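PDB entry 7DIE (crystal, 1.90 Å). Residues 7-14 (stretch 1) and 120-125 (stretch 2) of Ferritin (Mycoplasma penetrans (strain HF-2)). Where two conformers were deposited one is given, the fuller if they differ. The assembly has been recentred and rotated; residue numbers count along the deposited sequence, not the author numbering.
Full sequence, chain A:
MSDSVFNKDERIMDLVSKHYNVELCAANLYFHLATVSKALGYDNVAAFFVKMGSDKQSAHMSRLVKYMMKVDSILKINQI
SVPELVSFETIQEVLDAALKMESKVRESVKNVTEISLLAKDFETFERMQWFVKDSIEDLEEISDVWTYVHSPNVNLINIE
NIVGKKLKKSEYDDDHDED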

# COMPACT_ATOMS: atom_id res chain seq x y z
N ASN A 7 26.33 41.13 -27.04
CA ASN A 7 27.38 42.13 -27.19
C ASN A 7 28.36 42.12 -26.01
O ASN A 7 28.67 43.15 -25.41
N LYS A 8 28.82 40.92 -25.65
CA LYS A 8 29.74 40.81 -24.52
C LYS A 8 31.10 41.35 -24.92
O LYS A 8 31.49 41.28 -26.09
N ASP A 9 31.83 41.93 -23.97
CA ASP A 9 33.15 42.44 -24.34
C ASP A 9 34.14 41.29 -24.39
O ASP A 9 34.22 40.47 -23.47
N GLU A 10 34.90 41.25 -25.48
CA GLU A 10 35.81 40.14 -25.73
C GLU A 10 36.91 40.02 -24.68
O GLU A 10 37.39 38.91 -24.44
N ARG A 11 37.26 41.10 -24.02
CA ARG A 11 38.23 41.02 -22.96
C ARG A 11 37.75 40.17 -21.79
O ARG A 11 38.47 39.36 -21.30
N ILE A 12 36.52 40.40 -21.36
CA ILE A 12 35.96 39.68 -20.24
C ILE A 12 35.69 38.24 -20.64
O ILE A 12 35.97 37.31 -19.88
N MET A 13 35.20 38.03 -21.87
CA MET A 13 34.93 36.66 -22.30
C MET A 13 36.21 35.86 -22.44
O MET A 13 36.24 34.66 -22.15
N ASP A 14 37.30 36.49 -22.89
CA ASP A 14 38.58 35.80 -22.91
C ASP A 14 39.01 35.39 -21.51
O ASP A 14 39.63 34.34 -21.33
N LYS A 120 32.08 46.51 -15.38
CA LYS A 120 30.63 46.63 -15.32
C LYS A 120 29.95 45.48 -16.05
O LYS A 120 28.84 45.62 -16.57
N ASP A 121 30.63 44.34 -16.13
CA ASP A 121 30.00 43.14 -16.68
C ASP A 121 29.34 42.43 -15.50
O ASP A 121 29.92 41.56 -14.87
N PHE A 122 28.12 42.84 -15.18
CA PHE A 122 27.45 42.28 -14.01
C PHE A 122 26.93 40.88 -14.27
O PHE A 122 26.75 40.12 -13.32
N GLU A 123 26.68 40.54 -15.54
CA GLU A 123 26.33 39.15 -15.85
C GLU A 123 27.48 38.22 -15.50
O GLU A 123 27.27 37.18 -14.86
N THR A 124 28.70 38.56 -15.90
CA THR A 124 29.83 37.69 -15.58
C THR A 124 30.13 37.71 -14.08
O THR A 124 30.40 36.66 -13.48
N PHE A 125 30.05 38.89 -13.45
CA PHE A 125 30.24 38.95 -12.00
C PHE A 125 29.26 38.02 -11.28
O PHE A 125 29.65 37.29 -10.36

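Two helix beginnings meet here, and the contact between them is organised around one carboxylate, that of Asp121. Its CA-to-CB bond points toward the first stretch, and with chi1 in t and chi2 near -10° it spreads its two oxygens among partners on both sides. Asp121 OD1 accepts from Thr124 N at 3.0 Å with an angle of 166°, the capping bond that satisfies a backbone NH in the first turn, where no preceding turn can supply a carbonyl. Aspartate suits an N-cap because its side chain is short enough to fold back on its own helix.

The same OD1 faces Lys8, whose NZ donates to Asp121 OD1 at 2.8 Å. A second salt bridge runs from Lys8 NZ to Glu123 OE1, at 2.7 Å, so one ammonium group is held by two carboxylates. The lysine leaves its backbone sideways, but chi1, chi2 and chi3 all lie in m and chi4 in t, a bent path that brings its end to the second stretch. The length of lysine lets a loop residue deliver its charge to the second stretch. Glu123, on the same stretch as Asp121, points toward the first stretch with chi1 in m and chi2 in t; both its carboxylate oxygens also have hydrogen-bond partners elsewhere in the structure. Lysine's positive charge suits a place beside two buried carboxylates.

The other oxygen of Asp121 also has two partners. Thr124 OG1, on an m rotamer, donates to Asp121 OD2 at 2.7 Å, so Thr124 is tied to the cap through both backbone and side chain; its hydroxyl has a further partner elsewhere. A water extends the network back to the first stretch, accepting from Asp9 N at 2.9 Å and donating a weak hydrogen bond to Asp121 OD2 at 2.7 Å. Asp9 turns the end of its own side chain away from the contact and caps its own helix instead, Asp9 OD1 accepting from Arg11 N at 3.0 Å.

Nonpolar groups pack against this polar cluster. Ile12, m at both chi angles, points toward the second stretch and sets its CG2 3.2 Å from Asp121 OD2 and 3.9 Å from Thr124 OG1. Met13 starts out sideways, yet m, m and a chi3 of 97° bring its CE to 3.3 Å from Thr124 OG1 and 3.7 Å from Asp121 OD2. These aliphatic groups offer no hydrogen bond; they fill space beside oxygens whose polar needs are met by other partners. Phe122 points away and takes no part.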

# COMPACT_ATOMS: atom_id res chain seq x y z
CB ASN A 7 26.77 43.52 -27.37
CG ASN A 7 27.78 44.55 -27.80
OD1 ASN A 7 28.61 44.29 -28.68
ND2 ASN A 7 27.74 45.72 -27.18
CB LYS A 8 29.87 39.35 -24.06
CG LYS A 8 28.53 38.68 -23.65
CD LYS A 8 27.79 39.45 -22.56
CE LYS A 8 28.52 39.43 -21.20
NZ LYS A 8 27.80 40.29 -20.22
CB ASP A 9 33.68 43.52 -23.40
CG ASP A 9 34.84 44.30 -24.04
OD1 ASP A 9 36.01 43.84 -23.97
OD2 ASP A 9 34.58 45.35 -24.68
CB GLU A 10 36.44 40.25 -27.12
CG GLU A 10 37.18 38.98 -27.53
CD GLU A 10 37.54 38.92 -29.01
OE1 GLU A 10 36.83 38.21 -29.77
OE2 GLU A 10 38.54 39.57 -29.40
CB ARG A 11 38.55 42.37 -22.42
CG ARG A 11 39.53 43.12 -23.26
CD ARG A 11 40.87 42.49 -23.13
NE ARG A 11 41.77 43.17 -24.00
CZ ARG A 11 43.03 43.45 -23.72
NH1 ARG A 11 43.75 44.10 -24.61
NH2 ARG A 11 43.57 43.04 -22.57
CB ILE A 12 34.70 40.40 -19.71
CG1 ILE A 12 35.02 41.87 -19.42
CG2 ILE A 12 34.15 39.66 -18.48
CD1 ILE A 12 36.12 42.06 -18.40
CB MET A 13 34.13 36.65 -23.61
CG MET A 13 32.76 37.26 -23.49
SD MET A 13 31.68 36.45 -22.28
CE MET A 13 31.84 37.42 -20.88
CB ASP A 14 39.66 36.68 -23.54
CG ASP A 14 39.57 36.73 -25.05
OD1 ASP A 14 38.76 36.00 -25.66
OD2 ASP A 14 40.34 37.52 -25.63
CB LYS A 120 30.13 47.97 -15.88
CG LYS A 120 30.96 49.17 -15.50
CD LYS A 120 30.86 49.43 -14.03
CE LYS A 120 31.36 50.84 -13.68
NZ LYS A 120 31.56 50.94 -12.21
CB ASP A 121 31.01 42.26 -17.39
CG ASP A 121 30.36 41.06 -18.08
OD1 ASP A 121 29.16 40.81 -17.84
OD2 ASP A 121 31.04 40.39 -18.86
CB PHE A 122 26.32 43.19 -13.58
CG PHE A 122 26.80 44.51 -13.08
CD1 PHE A 122 27.25 44.65 -11.78
CD2 PHE A 122 26.88 45.60 -13.95
CE1 PHE A 122 27.72 45.89 -11.34
CE2 PHE A 122 27.36 46.83 -13.50
CZ PHE A 122 27.78 46.97 -12.20
CB GLU A 123 25.95 39.03 -17.33
CG GLU A 123 24.66 39.81 -17.64
CD GLU A 123 24.35 39.94 -19.12
OE1 GLU A 123 25.22 39.64 -19.96
OE2 GLU A 123 23.22 40.34 -19.45
CB THR A 124 31.06 38.11 -16.40
OG1 THR A 124 30.76 37.93 -17.79
CG2 THR A 124 32.28 37.25 -16.06
CB PHE A 125 30.08 40.40 -11.51
CG PHE A 125 30.27 40.56 -10.01
CD1 PHE A 125 31.54 40.52 -9.44
CD2 PHE A 125 29.18 40.75 -9.18
CE1 PHE A 125 31.71 40.68 -8.08
CE2 PHE A 125 29.33 40.89 -7.81
CZ PHE A 125 30.60 40.86 -7.25
O HOH W 1 31.06 41.82 -21.13